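Local coordinates for protein phenylalanine--tRNA ligase beta subunit (Pyrococcus horikoshii, PDB 2CXI) that catalyses, as part of an alpha2-beta2 synthetase, the ATP-dependent attachment of L-phenylalanine to tRNA(Phe), this chain being an N-terminal fragment that includes the B3/4 editing domain, at residues Pro57-Ala62 and Ala66-Trp71; Glu163-Leu168 and Glu177-Lys182. All blocks are in the same frame, centred on the assembly; numbering follows the deposited sequence.

Interaction 1 (Pro57-Ala62 and Ala66-Trp71)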
ATOM      1  N   PRO A  57     -25.199 -27.169  15.579  1.00 20.07           N
ATOM      2  CA  PRO A  57     -23.737 -27.227  15.767  1.00 19.94           C
ATOM      3  C   PRO A  57     -23.250 -26.365  16.962  1.00 18.78           C
ATOM      4  O   PRO A  57     -22.225 -26.670  17.542  1.00 19.06           O
ATOM      5  CB  PRO A  57     -23.154 -26.689  14.433  1.00 19.58           C
ATOM      6  CG  PRO A  57     -24.288 -26.742  13.444  1.00 21.81           C
ATOM      7  CD  PRO A  57     -25.582 -26.800  14.192  1.00 20.10           C
ATOM      8  N   ASP A  58     -24.000 -25.331  17.323  1.00 18.01           N
ATOM      9  CA  ASP A  58     -23.639 -24.469  18.436  1.00 19.28           C
ATOM     10  C   ASP A  58     -23.549 -25.278  19.727  1.00 20.84           C
ATOM     11  O   ASP A  58     -22.831 -24.886  20.630  1.00 20.84           O
ATOM     12  CB  ASP A  58     -24.571 -23.255  18.584  1.00 18.86           C
ATOM     13  CG  ASP A  58     -25.953 -23.598  19.111  1.00 20.99           C
ATOM     14  OD1 ASP A  58     -26.230 -23.395  20.315  1.00 26.45           O
ATOM     15  OD2 ASP A  58     -26.853 -24.054  18.403  1.00 26.67           O
ATOM     16  N   LEU A  59     -24.247 -26.436  19.769  1.00 20.77           N
ATOM     17  CA  LEU A  59     -24.347 -27.231  20.976  1.00 22.77           C
ATOM     18  C   LEU A  59     -23.321 -28.319  21.030  1.00 22.96           C
ATOM     19  O   LEU A  59     -23.400 -29.159  21.935  1.00 26.43           O
ATOM     20  CB  LEU A  59     -25.760 -27.854  21.106  1.00 23.06           C
ATOM     21  CG  LEU A  59     -26.851 -27.126  21.899  1.00 24.78           C
ATOM     22  CD1 LEU A  59     -26.526 -25.688  22.196  1.00 27.14           C
ATOM     23  CD2 LEU A  59     -28.290 -27.245  21.344  1.00 25.77           C
ATOM     24  N   TRP A  60     -22.362 -28.331  20.109  1.00 20.42           N
ATOM     25  CA  TRP A  60     -21.422 -29.458  20.022  1.00 20.69           C
ATOM     26  C   TRP A  60     -20.046 -29.206  20.569  1.00 19.63           C
ATOM     27  O   TRP A  60     -19.062 -29.781  20.061  1.00 22.29           O
ATOM     28  CB  TRP A  60     -21.283 -29.970  18.580  1.00 19.89           C
ATOM     29  CG  TRP A  60     -22.529 -30.370  17.944  1.00 19.67           C
ATOM     30  CD1 TRP A  60     -23.738 -30.634  18.547  1.00 20.88           C
ATOM     31  CD2 TRP A  60     -22.728 -30.554  16.549  1.00 20.70           C
ATOM     32  NE1 TRP A  60     -24.673 -30.955  17.596  1.00 22.36           N
ATOM     33  CE2 TRP A  60     -24.075 -30.910  16.359  1.00 19.76           C
ATOM     34  CE3 TRP A  60     -21.890 -30.439  15.414  1.00 20.40           C
ATOM     35  CZ2 TRP A  60     -24.617 -31.158  15.096  1.00 22.65           C
ATOM     36  CZ3 TRP A  60     -22.438 -30.675  14.165  1.00 18.89           C
ATOM     37  CH2 TRP A  60     -23.789 -31.040  14.023  1.00 20.77           C
ATOM     38  N   SER A  61     -19.936 -28.340  21.583  1.00 18.31           N
ATOM     39  CA  SER A  61     -18.672 -28.161  22.264  1.00 17.18           C
ATOM     40  C   SER A  61     -18.922 -27.691  23.681  1.00 16.33           C
ATOM     41  O   SER A  61     -20.045 -27.267  24.015  1.00 16.43           O
ATOM     42  CB  SER A  61     -17.797 -27.109  21.525  1.00 16.94           C
ATOM     43  OG  SER A  61     -18.363 -25.816  21.706  1.00 19.83           O
ATOM     44  N   ALA A  62     -17.853 -27.657  24.474  1.00 14.64           N
ATOM     45  CA  ALA A  62     -17.942 -27.174  25.875  1.00 15.36           C
ATOM     46  C   ALA A  62     -18.504 -25.766  25.943  1.00 15.04           C
ATOM     47  O   ALA A  62     -19.295 -25.425  26.842  1.00 14.12           O
ATOM     48  CB  ALA A  62     -16.563 -27.193  26.543  1.00 14.76           C
ATOM     49  N   ALA A  66     -21.910 -24.948  27.998  1.00 16.54           N
ATOM     50  CA  ALA A  66     -21.815 -24.042  29.133  1.00 16.13           C
ATOM     51  C   ALA A  66     -22.738 -22.863  28.909  1.00 17.25           C
ATOM     52  O   ALA A  66     -23.380 -22.381  29.825  1.00 16.59           O
ATOM     53  CB  ALA A  66     -20.376 -23.564  29.290  1.00 16.23           C
ATOM     54  N   ARG A  67     -22.798 -22.389  27.673  1.00 16.51           N
ATOM     55  CA  ARG A  67     -23.640 -21.227  27.366  1.00 17.43           C
ATOM     56  C   ARG A  67     -25.101 -21.598  27.650  1.00 17.55           C
ATOM     57  O   ARG A  67     -25.781 -20.896  28.387  1.00 18.18           O
ATOM     58  CB  ARG A  67     -23.423 -20.813  25.891  1.00 15.93           C
ATOM     59  CG  ARG A  67     -24.067 -19.469  25.440  1.00 18.50           C
ATOM     60  CD  ARG A  67     -23.464 -19.047  24.089  1.00 19.71           C
ATOM     61  NE  ARG A  67     -23.656 -20.120  23.121  1.00 23.72           N
ATOM     62  CZ  ARG A  67     -22.840 -20.424  22.116  1.00 21.52           C
ATOM     63  NH1 ARG A  67     -21.718 -19.724  21.878  1.00 22.65           N
ATOM     64  NH2 ARG A  67     -23.172 -21.440  21.328  1.00 22.88           N
ATOM     65  N   GLN A  68     -25.567 -22.730  27.126  1.00 18.07           N
ATOM     66  CA  GLN A  68     -26.922 -23.170  27.408  1.00 19.84           C
ATOM     67  C   GLN A  68     -27.218 -23.294  28.874  1.00 18.34           C
ATOM     68  O   GLN A  68     -28.275 -22.844  29.342  1.00 18.56           O
ATOM     69  CB  GLN A  68     -27.205 -24.540  26.826  1.00 21.00           C
ATOM     70  CG  GLN A  68     -28.357 -24.485  25.964  1.00 29.51           C
ATOM     71  CD  GLN A  68     -27.790 -24.150  24.665  1.00 39.84           C
ATOM     72  OE1 GLN A  68     -28.371 -23.411  23.865  1.00 44.93           O
ATOM     73  NE2 GLN A  68     -26.574 -24.663  24.448  1.00 44.54           N
ATOM     74  N   ILE A  69     -26.317 -23.956  29.583  1.00 17.57           N
ATOM     75  CA  ILE A  69     -26.486 -24.120  31.032  1.00 17.95           C
ATOM     76  C   ILE A  69     -26.551 -22.771  31.753  1.00 18.44           C
ATOM     77  O   ILE A  69     -27.343 -22.608  32.682  1.00 20.05           O
ATOM     78  CB  ILE A  69     -25.412 -25.071  31.586  1.00 17.70           C
ATOM     79  CG1 ILE A  69     -25.652 -26.471  31.020  1.00 15.98           C
ATOM     80  CG2 ILE A  69     -25.412 -25.111  33.152  1.00 16.77           C
ATOM     81  CD1 ILE A  69     -24.428 -27.423  31.227  1.00 18.80           C
ATOM     82  N   LYS A  70     -25.703 -21.819  31.364  1.00 19.27           N
ATOM     83  CA  LYS A  70     -25.743 -20.490  32.006  1.00 19.48           C
ATOM     84  C   LYS A  70     -27.137 -19.862  31.852  1.00 19.12           C
ATOM     85  O   LYS A  70     -27.669 -19.268  32.803  1.00 19.25           O
ATOM     86  CB  LYS A  70     -24.659 -19.536  31.442  1.00 18.41           C
ATOM     87  CG  LYS A  70     -23.241 -19.804  32.043  1.00 20.88           C
ATOM     88  CD  LYS A  70     -22.236 -18.722  31.676  1.00 22.35           C
ATOM     89  CE  LYS A  70     -21.857 -18.796  30.210  1.00 28.49           C
ATOM     90  NZ  LYS A  70     -20.599 -17.944  30.007  1.00 35.64           N
ATOM     91  N   TRP A  71     -27.720 -19.969  30.656  1.00 18.91           N
ATOM     92  CA  TRP A  71     -29.077 -19.468  30.411  1.00 18.07           C
ATOM     93  C   TRP A  71     -30.140 -20.272  31.175  1.00 18.96           C
ATOM     94  O   TRP A  71     -31.055 -19.696  31.805  1.00 18.86           O
ATOM     95  CB  TRP A  71     -29.368 -19.443  28.890  1.00 18.36           C
ATOM     96  CG  TRP A  71     -29.213 -18.075  28.293  1.00 17.79           C
ATOM     97  CD1 TRP A  71     -30.210 -17.229  27.954  1.00 18.86           C
ATOM     98  CD2 TRP A  71     -27.979 -17.403  27.959  1.00 18.19           C
ATOM     99  NE1 TRP A  71     -29.685 -16.060  27.424  1.00 19.66           N
ATOM    100  CE2 TRP A  71     -28.316 -16.151  27.410  1.00 18.29           C
ATOM    101  CE3 TRP A  71     -26.613 -17.743  28.068  1.00 20.33           C
ATOM    102  CZ2 TRP A  71     -27.344 -15.215  26.994  1.00 19.20           C
ATOM    103  CZ3 TRP A  71     -25.641 -16.820  27.638  1.00 19.01           C
ATOM    104  CH2 TRP A  71     -26.018 -15.573  27.110  1.00 19.21           C
TER
HETATM  105  O   HOH W   1     -25.394 -22.407  23.048  1.00 28.55           O
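Asp58 and Arg67 meet across a buried water-bridged junction, where the 3-10 turn beginning at Pro57 leads through the N-cap residue Ser61 into helix 62-72. The Arg67 chain starts with CG anti to its own N (chi1 -171°) and bends at chi3, which brings NH2 to within 3.6 Å of Asp58 CB. The two side chains cross at about a right angle. The direct charge contact is long, Asp58 OD1 to Arg67 NH2 at 3.8 Å; the carboxylate's stronger partner is Arg56, whose NE forms a salt bridge with Asp58 OD2. Water 1 links the two segments: it donates to Asp58 OD1 at 3.0 Å and accepts from Arg67 NE at 2.9 Å, sitting at the guanidinium edge in its plane. Phe328 adds a cation-pi contact to Arg67. Gln68 bends at chi2 (89°) and sends NE2 to the same water in a weak bond; its fit against Leu59 is too tight in the model to interpret. An alanine in place of Gln68 is likely to leave water 1 without its weak third partner, held by Asp58 and Arg67 alone among the residues of these two segments. The Asp58 side chain is about 6 Å from that of Asp331, a predicted magnesium ligand. In the helix's first turn, Ala66 N donates to Ala62 O at 2.9 Å, while Ala66 CB rests 3.3 Å from the same oxygen.

Interaction 2 (Glu163-Leu168 and Glu177-Lys182)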
ATOM      1  N   GLU A 163       2.031 -26.419  -7.912  1.00 26.44           N
ATOM      2  CA  GLU A 163       2.390 -25.639  -6.701  1.00 26.46           C
ATOM      3  C   GLU A 163       2.811 -26.562  -5.557  1.00 25.35           C
ATOM      4  O   GLU A 163       2.345 -27.697  -5.455  1.00 23.94           O
ATOM      5  CB  GLU A 163       1.239 -24.739  -6.213  1.00 26.87           C
ATOM      6  CG  GLU A 163       0.839 -23.582  -7.113  1.00 32.36           C
ATOM      7  CD  GLU A 163       1.977 -22.626  -7.455  1.00 41.16           C
ATOM      8  OE1 GLU A 163       2.844 -22.365  -6.588  1.00 44.15           O
ATOM      9  OE2 GLU A 163       1.995 -22.114  -8.606  1.00 45.41           O
ATOM     10  N   LYS A 164       3.678 -26.053  -4.678  1.00 24.62           N
ATOM     11  CA  LYS A 164       4.235 -26.856  -3.597  1.00 24.43           C
ATOM     12  C   LYS A 164       4.049 -26.202  -2.237  1.00 22.68           C
ATOM     13  O   LYS A 164       4.079 -24.980  -2.117  1.00 21.74           O
ATOM     14  CB  LYS A 164       5.755 -27.063  -3.797  1.00 23.72           C
ATOM     15  CG  LYS A 164       6.156 -27.837  -5.037  1.00 26.85           C
ATOM     16  CD  LYS A 164       7.632 -28.326  -4.841  1.00 28.13           C
ATOM     17  CE  LYS A 164       8.386 -28.419  -6.161  1.00 37.99           C
ATOM     18  NZ  LYS A 164       9.877 -28.329  -5.925  1.00 40.55           N
ATOM     19  N   PHE A 165       3.911 -27.042  -1.210  1.00 21.35           N
ATOM     20  CA  PHE A 165       4.090 -26.641   0.193  1.00 20.65           C
ATOM     21  C   PHE A 165       4.247 -27.926   1.008  1.00 20.19           C
ATOM     22  O   PHE A 165       3.977 -29.013   0.497  1.00 19.19           O
ATOM     23  CB  PHE A 165       2.915 -25.756   0.689  1.00 20.08           C
ATOM     24  CG  PHE A 165       1.604 -26.519   0.991  1.00 20.26           C
ATOM     25  CD1 PHE A 165       0.718 -26.867  -0.040  1.00 17.60           C
ATOM     26  CD2 PHE A 165       1.229 -26.779   2.322  1.00 19.57           C
ATOM     27  CE1 PHE A 165      -0.509 -27.538   0.230  1.00 19.01           C
ATOM     28  CE2 PHE A 165       0.038 -27.470   2.623  1.00 19.29           C
ATOM     29  CZ  PHE A 165      -0.858 -27.843   1.558  1.00 19.21           C
ATOM     30  N   ALA A 166       4.685 -27.796   2.259  1.00 20.51           N
ATOM     31  CA  ALA A 166       4.880 -28.934   3.154  1.00 20.44           C
ATOM     32  C   ALA A 166       3.598 -29.103   3.943  1.00 20.96           C
ATOM     33  O   ALA A 166       3.278 -28.233   4.784  1.00 20.86           O
ATOM     34  CB  ALA A 166       6.057 -28.671   4.126  1.00 21.51           C
ATOM     35  N   PRO A 167       2.861 -30.187   3.684  1.00 21.27           N
ATOM     36  CA  PRO A 167       1.605 -30.415   4.420  1.00 21.88           C
ATOM     37  C   PRO A 167       1.918 -30.866   5.848  1.00 22.03           C
ATOM     38  O   PRO A 167       3.039 -31.321   6.127  1.00 22.23           O
ATOM     39  CB  PRO A 167       0.888 -31.494   3.589  1.00 21.03           C
ATOM     40  CG  PRO A 167       2.055 -32.324   2.975  1.00 21.54           C
ATOM     41  CD  PRO A 167       3.169 -31.288   2.733  1.00 20.67           C
ATOM     42  N   LEU A 168       0.956 -30.666   6.744  1.00 22.17           N
ATOM     43  CA  LEU A 168       1.053 -31.053   8.138  1.00 22.90           C
ATOM     44  C   LEU A 168       1.561 -32.493   8.278  1.00 23.62           C
ATOM     45  O   LEU A 168       0.993 -33.426   7.694  1.00 23.35           O
ATOM     46  CB  LEU A 168      -0.315 -30.960   8.815  1.00 22.11           C
ATOM     47  CG  LEU A 168      -0.355 -31.341  10.294  1.00 23.68           C
ATOM     48  CD1 LEU A 168       0.107 -30.197  11.148  1.00 25.23           C
ATOM     49  CD2 LEU A 168      -1.756 -31.774  10.707  1.00 25.63           C
ATOM     50  N   GLU A 177      -0.484 -32.195  -6.265  1.00 24.94           N
ATOM     51  CA  GLU A 177      -0.673 -33.536  -6.777  1.00 27.20           C
ATOM     52  C   GLU A 177      -0.124 -34.638  -5.861  1.00 26.88           C
ATOM     53  O   GLU A 177      -0.841 -35.577  -5.513  1.00 25.27           O
ATOM     54  CB  GLU A 177      -0.043 -33.614  -8.176  1.00 29.20           C
ATOM     55  CG  GLU A 177      -1.057 -33.409  -9.262  1.00 35.54           C
ATOM     56  CD  GLU A 177      -2.176 -34.422  -9.124  1.00 43.96           C
ATOM     57  OE1 GLU A 177      -3.343 -34.009  -8.941  1.00 45.05           O
ATOM     58  OE2 GLU A 177      -1.862 -35.635  -9.139  1.00 47.52           O
ATOM     59  N   GLU A 178       1.135 -34.491  -5.441  1.00 26.87           N
ATOM     60  CA  GLU A 178       1.787 -35.448  -4.551  1.00 27.81           C
ATOM     61  C   GLU A 178       1.104 -35.518  -3.198  1.00 26.82           C
ATOM     62  O   GLU A 178       1.044 -36.590  -2.594  1.00 26.88           O
ATOM     63  CB  GLU A 178       3.264 -35.105  -4.350  1.00 27.52           C
ATOM     64  CG  GLU A 178       4.065 -35.163  -5.640  1.00 29.86           C
ATOM     65  CD  GLU A 178       5.532 -34.802  -5.463  1.00 30.47           C
ATOM     66  OE1 GLU A 178       5.868 -33.812  -4.756  1.00 27.99           O
ATOM     67  OE2 GLU A 178       6.358 -35.511  -6.084  1.00 37.05           O
ATOM     68  N   ILE A 179       0.621 -34.374  -2.709  1.00 25.35           N
ATOM     69  CA  ILE A 179      -0.097 -34.367  -1.431  1.00 24.86           C
ATOM     70  C   ILE A 179      -1.384 -35.190  -1.528  1.00 25.14           C
ATOM     71  O   ILE A 179      -1.661 -36.013  -0.650  1.00 24.98           O
ATOM     72  CB  ILE A 179      -0.374 -32.919  -0.942  1.00 24.49           C
ATOM     73  CG1 ILE A 179       0.955 -32.135  -0.743  1.00 23.31           C
ATOM     74  CG2 ILE A 179      -1.178 -32.947   0.366  1.00 24.04           C
ATOM     75  CD1 ILE A 179       0.744 -30.590  -0.419  1.00 23.88           C
ATOM     76  N   LEU A 180      -2.171 -34.976  -2.589  1.00 26.53           N
ATOM     77  CA  LEU A 180      -3.407 -35.775  -2.798  1.00 27.90           C
ATOM     78  C   LEU A 180      -3.111 -37.269  -2.844  1.00 29.67           C
ATOM     79  O   LEU A 180      -3.856 -38.078  -2.294  1.00 29.48           O
ATOM     80  CB  LEU A 180      -4.141 -35.345  -4.058  1.00 27.54           C
ATOM     81  CG  LEU A 180      -4.741 -33.934  -4.050  1.00 28.75           C
ATOM     82  CD1 LEU A 180      -5.797 -33.837  -5.099  1.00 27.96           C
ATOM     83  CD2 LEU A 180      -5.357 -33.611  -2.676  1.00 28.46           C
ATOM     84  N   GLU A 181      -1.985 -37.616  -3.459  1.00 31.24           N
ATOM     85  CA  GLU A 181      -1.554 -39.013  -3.600  1.00 33.32           C
ATOM     86  C   GLU A 181      -1.008 -39.618  -2.304  1.00 32.70           C
ATOM     87  O   GLU A 181      -1.424 -40.691  -1.898  1.00 33.23           O
ATOM     88  CB  GLU A 181      -0.510 -39.072  -4.726  1.00 33.94           C
ATOM     89  CG  GLU A 181      -0.126 -40.457  -5.194  1.00 41.05           C
ATOM     90  CD  GLU A 181       1.253 -40.479  -5.862  1.00 49.34           C
ATOM     91  OE1 GLU A 181       1.746 -39.402  -6.312  1.00 52.29           O
ATOM     92  OE2 GLU A 181       1.859 -41.582  -5.923  1.00 51.54           O
ATOM     93  N   LYS A 182      -0.098 -38.914  -1.640  1.00 32.47           N
ATOM     94  CA  LYS A 182       0.669 -39.453  -0.505  1.00 32.13           C
ATOM     95  C   LYS A 182       0.129 -39.169   0.897  1.00 30.91           C
ATOM     96  O   LYS A 182       0.307 -39.982   1.802  1.00 30.87           O
ATOM     97  CB  LYS A 182       2.107 -38.906  -0.550  1.00 32.59           C
ATOM     98  CG  LYS A 182       2.883 -39.350  -1.773  1.00 38.39           C
ATOM     99  CD  LYS A 182       3.219 -40.845  -1.662  1.00 43.80           C
ATOM    100  CE  LYS A 182       2.907 -41.569  -2.956  1.00 46.62           C
ATOM    101  NZ  LYS A 182       3.745 -41.019  -4.073  1.00 50.17           N
TER
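Phe165, Pro167 and Ile179 make the whole of this contact, and all of it is apolar. Ile179 CD1 sits over one face of the Phe165 ring, displaced toward one side of it: CE1 is nearest at 3.4 Å, with CD1 and CZ of the ring each 3.7 Å from that methyl. The two side chains cross at about a right angle. The phenylalanine contributes through its first torsion, which sets CG between the backbone N and the carbonyl carbon (chi1 76°) and swings the ring toward the helix. Pro167 and Ile179 instead meet end-on: Pro167 CG is 3.9 Å from Ile179 CG1, and Pro167 CB reaches Ile179 CG2 at 4.1 Å. With CG1 anti to its carbonyl carbon and chi2 extended (173°), Ile179 carries its longer branch out to CD1, which touches both the ring and the proline.

The fold here is a short two-stranded antiparallel ribbon, 164-165 with 174-175, that runs straight into helix 176-182 within the B3/4 domain, the part of the beta subunit associated with amino acid editing. Met212 and Ile216 also touch Ile179, extending the apolar cluster onto strands 209-212 and 216-217.

Hydrogen bonds lie around this core instead of across it. Backbone bonds pair Phe165 with Met174 within the ribbon and Glu163 with Leu176 at its end, and Glu178 OE1 takes the N-H of Thr175 just ahead of the helix.

A salt bridge lies on the exposed part of the helix, clear of the apolar contact. There Lys182 NZ donates to Glu181 OE2 at 2.7 Å, coming from above the carboxylate plane, 70° out of it.

How the interactions relate
Interaction 1 closes before interaction 2 opens, and the two lie on opposite sides of the chain's centre, 37 Å apart between centres and about 20 Å between nearest atoms. They share no helix, strand or sheet. Interaction 1 joins the loop after strand 44-51 to helix 62-72, in a region that also meets helices 8-15, 21-30 and 116-133 and lies near predicted magnesium ligands of the B5 part. Interaction 2 belongs to the B3/4 domain, well away from those sites, beside strands 209-212 and 216-217. Each contact is local in sequence, one where a loop enters a helix and the other inside the editing domain, and neither ties the two regions together.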